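Side-chain contacts in adenylation domain (Streptomyces sp., PDB 5N9X), which belongs to the ANL superfamily of AMP-binding enzymes, a two-domain fold with a smaller C-terminal domain, modelled here with ATP and threonine bound: residues L73-G78 and I82-G87; A94-D99 and S114-L119. One frame throughout, in Å; residues are numbered along the deposited sequence.

Contact 1 (L73-G78 and I82-G87)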
loop_
_atom_site.group_PDB
_atom_site.type_symbol
_atom_site.label_atom_id
_atom_site.label_comp_id
_atom_site.label_asym_id
_atom_site.label_seq_id
_atom_site.Cartn_x
_atom_site.Cartn_y
_atom_site.Cartn_z
ATOM N N LEU A 73 9.307 11.748 9.962
ATOM C CA LEU A 73 9.728 10.616 10.769
ATOM C C LEU A 73 10.665 9.768 9.935
ATOM O O LEU A 73 10.292 9.290 8.869
ATOM C CB LEU A 73 8.530 9.793 11.258
ATOM C CG LEU A 73 8.918 8.523 12.028
ATOM C CD1 LEU A 73 9.569 8.900 13.359
ATOM C CD2 LEU A 73 7.735 7.583 12.267
ATOM N N ARG A 74 11.891 9.595 10.415
ATOM C CA ARG A 74 12.888 8.803 9.688
ATOM C C ARG A 74 13.609 7.810 10.608
ATOM O O ARG A 74 14.610 8.158 11.243
ATOM C CB ARG A 74 13.900 9.726 9.002
ATOM C CG ARG A 74 14.881 8.981 8.153
ATOM C CD ARG A 74 15.929 9.898 7.562
ATOM N NE ARG A 74 16.718 9.195 6.554
ATOM C CZ ARG A 74 17.710 8.345 6.823
ATOM N NH1 ARG A 74 18.047 8.070 8.074
ATOM N NH2 ARG A 74 18.369 7.762 5.836
ATOM N N MET A 75 13.079 6.587 10.680
ATOM C CA MET A 75 13.541 5.561 11.615
ATOM C C MET A 75 13.294 4.155 11.095
ATOM O O MET A 75 12.292 3.894 10.452
ATOM C CB MET A 75 12.830 5.660 12.970
ATOM C CG MET A 75 13.069 6.884 13.792
ATOM S SD MET A 75 12.775 6.481 15.525
ATOM C CE MET A 75 12.079 8.026 16.089
ATOM N N PRO A 76 14.186 3.225 11.428
ATOM C CA PRO A 76 13.905 1.813 11.160
ATOM C C PRO A 76 12.649 1.374 11.913
ATOM O O PRO A 76 12.367 1.958 12.957
ATOM C CB PRO A 76 15.154 1.103 11.687
ATOM C CG PRO A 76 15.724 2.051 12.714
ATOM C CD PRO A 76 15.462 3.415 12.139
ATOM N N PRO A 77 11.891 0.388 11.381
ATOM C CA PRO A 77 10.704 -0.079 12.108
ATOM C C PRO A 77 11.072 -0.679 13.454
ATOM O O PRO A 77 12.039 -1.431 13.562
ATOM C CB PRO A 77 10.101 -1.137 11.166
ATOM C CG PRO A 77 11.233 -1.601 10.332
ATOM C CD PRO A 77 12.070 -0.350 10.116
ATOM N N GLY A 78 10.308 -0.328 14.477
ATOM C CA GLY A 78 10.576 -0.787 15.826
ATOM C C GLY A 78 9.827 0.053 16.849
ATOM O O GLY A 78 9.062 0.962 16.492
ATOM N N ILE A 82 7.391 3.626 16.253
ATOM C CA ILE A 82 5.973 3.573 16.540
ATOM C C ILE A 82 5.598 4.586 17.621
ATOM O O ILE A 82 4.582 5.311 17.500
ATOM C CB ILE A 82 5.534 2.145 17.005
ATOM C CG1 ILE A 82 5.748 1.115 15.893
ATOM C CG2 ILE A 82 4.102 2.170 17.470
ATOM C CD1 ILE A 82 4.910 1.377 14.619
ATOM N N ALA A 83 6.392 4.616 18.690
ATOM C CA ALA A 83 6.117 5.519 19.793
ATOM C C ALA A 83 6.260 6.978 19.325
ATOM O O ALA A 83 5.449 7.840 19.682
ATOM C CB ALA A 83 7.051 5.217 20.989
ATOM N N ALA A 84 7.275 7.241 18.508
ATOM C CA ALA A 84 7.413 8.551 17.906
ATOM C C ALA A 84 6.180 8.905 17.083
ATOM O O ALA A 84 5.701 10.048 17.108
ATOM C CB ALA A 84 8.669 8.616 17.039
ATOM N N MET A 85 5.642 7.943 16.351
ATOM C CA MET A 85 4.554 8.311 15.467
ATOM C C MET A 85 3.300 8.609 16.311
ATOM O O MET A 85 2.540 9.523 16.005
ATOM C CB MET A 85 4.333 7.226 14.407
ATOM C CG MET A 85 3.044 7.369 13.647
ATOM S SD MET A 85 1.791 6.303 14.387
ATOM C CE MET A 85 1.942 4.896 13.276
ATOM N N LEU A 86 3.111 7.875 17.399
ATOM C CA LEU A 86 1.999 8.169 18.299
ATOM C C LEU A 86 2.194 9.526 18.950
ATOM O O LEU A 86 1.262 10.311 19.040
ATOM C CB LEU A 86 1.859 7.098 19.365
ATOM C CG LEU A 86 1.462 5.727 18.851
ATOM C CD1 LEU A 86 1.699 4.655 19.911
ATOM C CD2 LEU A 86 0.018 5.753 18.435
ATOM N N GLY A 87 3.413 9.810 19.379
ATOM C CA GLY A 87 3.719 11.093 19.979
ATOM C C GLY A 87 3.404 12.242 19.032
ATOM O O GLY A 87 2.774 13.242 19.422
#

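Contact 2 (A94-D99 and S114-L119)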
loop_
_atom_site.group_PDB
_atom_site.type_symbol
_atom_site.label_atom_id
_atom_site.label_comp_id
_atom_site.label_asym_id
_atom_site.label_seq_id
_atom_site.Cartn_x
_atom_site.Cartn_y
_atom_site.Cartn_z
ATOM N N ALA A 94 0.876 16.031 12.000
ATOM C CA ALA A 94 0.889 14.930 11.050
ATOM C C ALA A 94 2.304 14.407 10.929
ATOM O O ALA A 94 3.264 15.192 10.984
ATOM C CB ALA A 94 0.365 15.369 9.693
ATOM N N TYR A 95 2.455 13.093 10.779
ATOM C CA TYR A 95 3.783 12.560 10.471
ATOM C C TYR A 95 3.955 12.316 8.974
ATOM O O TYR A 95 3.023 11.943 8.270
ATOM C CB TYR A 95 4.080 11.294 11.283
ATOM C CG TYR A 95 3.357 10.029 10.852
ATOM C CD1 TYR A 95 2.072 9.763 11.291
ATOM C CD2 TYR A 95 3.981 9.093 10.055
ATOM C CE1 TYR A 95 1.425 8.627 10.922
ATOM C CE2 TYR A 95 3.357 7.970 9.677
ATOM C CZ TYR A 95 2.073 7.726 10.111
ATOM O OH TYR A 95 1.433 6.569 9.742
ATOM N N VAL A 96 5.162 12.605 8.506
ATOM C CA VAL A 96 5.540 12.498 7.115
ATOM C C VAL A 96 6.671 11.494 7.024
ATOM O O VAL A 96 7.840 11.845 7.184
ATOM C CB VAL A 96 5.974 13.860 6.550
ATOM C CG1 VAL A 96 6.344 13.744 5.062
ATOM C CG2 VAL A 96 4.858 14.875 6.743
ATOM N N PRO A 97 6.325 10.223 6.782
ATOM C CA PRO A 97 7.333 9.166 6.901
ATOM C C PRO A 97 8.325 9.176 5.756
ATOM O O PRO A 97 7.951 9.425 4.626
ATOM C CB PRO A 97 6.505 7.873 6.872
ATOM C CG PRO A 97 5.267 8.226 6.135
ATOM C CD PRO A 97 5.001 9.705 6.386
ATOM N N LEU A 98 9.584 8.916 6.066
ATOM C CA LEU A 98 10.635 8.841 5.074
ATOM C C LEU A 98 11.226 7.461 5.216
ATOM O O LEU A 98 11.768 7.122 6.274
ATOM C CB LEU A 98 11.697 9.920 5.308
ATOM C CG LEU A 98 11.223 11.366 5.392
ATOM C CD1 LEU A 98 12.365 12.333 5.662
ATOM C CD2 LEU A 98 10.531 11.717 4.105
ATOM N N ASP A 99 11.108 6.640 4.186
ATOM C CA ASP A 99 11.685 5.325 4.299
ATOM C C ASP A 99 13.193 5.449 4.113
ATOM O O ASP A 99 13.640 6.126 3.202
ATOM C CB ASP A 99 11.102 4.361 3.274
ATOM C CG ASP A 99 11.554 2.946 3.522
ATOM O OD1 ASP A 99 12.722 2.668 3.241
ATOM O OD2 ASP A 99 10.754 2.112 3.997
ATOM N N SER A 114 6.896 19.059 1.823
ATOM C CA SER A 114 5.920 18.960 2.887
ATOM C C SER A 114 6.105 20.051 3.941
ATOM O O SER A 114 5.221 20.274 4.777
ATOM C CB SER A 114 5.982 17.577 3.528
ATOM O OG SER A 114 7.268 17.334 4.045
ATOM N N GLN A 115 7.240 20.737 3.884
ATOM C CA GLN A 115 7.523 21.824 4.823
ATOM C C GLN A 115 7.356 21.357 6.261
ATOM O O GLN A 115 6.495 21.858 6.991
ATOM C CB GLN A 115 6.608 23.042 4.574
ATOM C CG GLN A 115 6.402 23.467 3.106
ATOM C CD GLN A 115 5.103 24.254 2.910
ATOM O OE1 GLN A 115 4.037 23.673 2.689
ATOM N NE2 GLN A 115 5.188 25.580 2.999
ATOM N N VAL A 116 8.148 20.380 6.676
ATOM C CA VAL A 116 8.024 19.927 8.054
ATOM C C VAL A 116 8.726 20.890 9.021
ATOM O O VAL A 116 9.782 21.417 8.714
ATOM C CB VAL A 116 8.565 18.484 8.237
ATOM C CG1 VAL A 116 7.803 17.524 7.345
ATOM C CG2 VAL A 116 10.041 18.425 7.926
ATOM N N VAL A 117 8.098 21.129 10.171
ATOM C CA VAL A 117 8.644 21.987 11.219
ATOM C C VAL A 117 9.750 21.317 12.017
ATOM O O VAL A 117 10.425 21.975 12.799
ATOM C CB VAL A 117 7.560 22.421 12.205
ATOM C CG1 VAL A 117 6.351 22.902 11.466
ATOM C CG2 VAL A 117 7.169 21.256 13.113
ATOM N N ALA A 118 9.903 20.003 11.839
ATOM C CA ALA A 118 10.874 19.215 12.592
ATOM C C ALA A 118 11.054 17.837 11.978
ATOM O O ALA A 118 10.265 17.437 11.135
ATOM C CB ALA A 118 10.432 19.084 14.031
ATOM N N LEU A 119 12.078 17.109 12.418
ATOM C CA LEU A 119 12.241 15.709 12.022
ATOM C C LEU A 119 12.476 14.811 13.254
ATOM O O LEU A 119 13.193 15.193 14.185
ATOM C CB LEU A 119 13.389 15.576 11.016
ATOM C CG LEU A 119 13.563 14.203 10.354
ATOM C CD1 LEU A 119 14.016 14.360 8.911
ATOM C CD2 LEU A 119 14.548 13.320 11.112
#

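Contact 1 (L73-G78 and I82-G87)
The flat groups that meet between Gly78 and Ile82 are peptide units, with no ring involved. Gly78 O receives the N-H of Ile82 almost end-on, with N and O 3.2 Å apart and an N-H...O angle of 161°. Beside this bond, Ile82 CG1 comes within 3.4 Å of Gly78 O, so the carbonyl oxygen has aliphatic carbon next to its polar partner. With Gly78 at the N-cap, the bond belongs to the first turn of helix 79-90. That helix is the alpha element of a beta-alpha-beta unit running from strand 70-74 to strand 94-97, and it packs back on the strand it has just left. Ala84 CB points at the strand and meets two methyls, Leu73 CD1 at 3.8 Å and Met75 CE at 3.6 Å. Val120 of the adjacent strand 118-121 touches all three of these side chains. Leu73 has CG anti to its own N (chi1 176°), which carries both branches toward the helix, and its second methyl, CD2, lies 4.0 Å from Met85 CB. Beyond CB the Met85 chain bends at chi2 and chi3 and leads away, while its side chain also packs on Ile218 of helix 213-222.

Contact 2 (A94-D99 and S114-L119)
Val96 meets Ser114 and Val116 across a beta-alpha-beta crossover, in which strand 94-97 leads through helix 104-114 into the parallel strand 118-121. The two strands are not neighbours: strand 70-74 runs between them, so this contact is made by side chains alone, without a hydrogen bond. Packing is closest around Val96, whose branches divide the work. CG1, anti to the backbone N (chi1 -179°), reaches Ser114, with OG at 3.8 Å and CB at 4.1 Å. CG2 turns instead to Val116, where the nearest atom is CG1 at 4.0 Å, and the two valines meet at a slant. The Ser114 hydroxyl does not depend on this apolar neighbour, because OG is hydrogen-bonded to Ile110 O in the preceding turn of the helix. Ile110 runs along both Val96 and Leu98, touching each, so helix 104-114 covers the strand 94-97 side of the contact. Val116 is partly exposed and marks where the close part borders solvent.

The other part, Leu98 with Leu119, is sparser and rests on a single pair of methyls. Leu98 is buried and packs also on Asn107 and Val111 of helix 104-114, whereas Leu119 is partly exposed. Ala72 of the intervening strand 70-74 touches both Val116 and Leu119. Leu119 leaves its backbone to one side of Leu98, and its end then comes nearer, bringing CD1 to 4.2 Å from Leu98 CD1.

Contact 1 closes before contact 2 opens along the chain; their centres lie about 11 Å apart, and both reach the parallel sheet ordered 94-97, 70-74, 118-121, 133-134. They occupy opposite faces of it, an alpha/beta layering with helix 79-90 on one face and helix 104-114 on the other. Strand pairing joins them, since Leu73 probably hydrogen-bonds through N to Val96 O (3.1 Å) and through O to Leu98 N (2.9 Å). On the face of contact 1, Tyr95 turns its ring toward the helix, with CE1 3.4 Å from Met85 CG. Contact 1 joins helix 79-90 to the end of strand 70-74; contact 2 joins strand 94-97 to the end of helix 104-114 and strand 118-121, all within one alpha/beta part of the AMP-binding region.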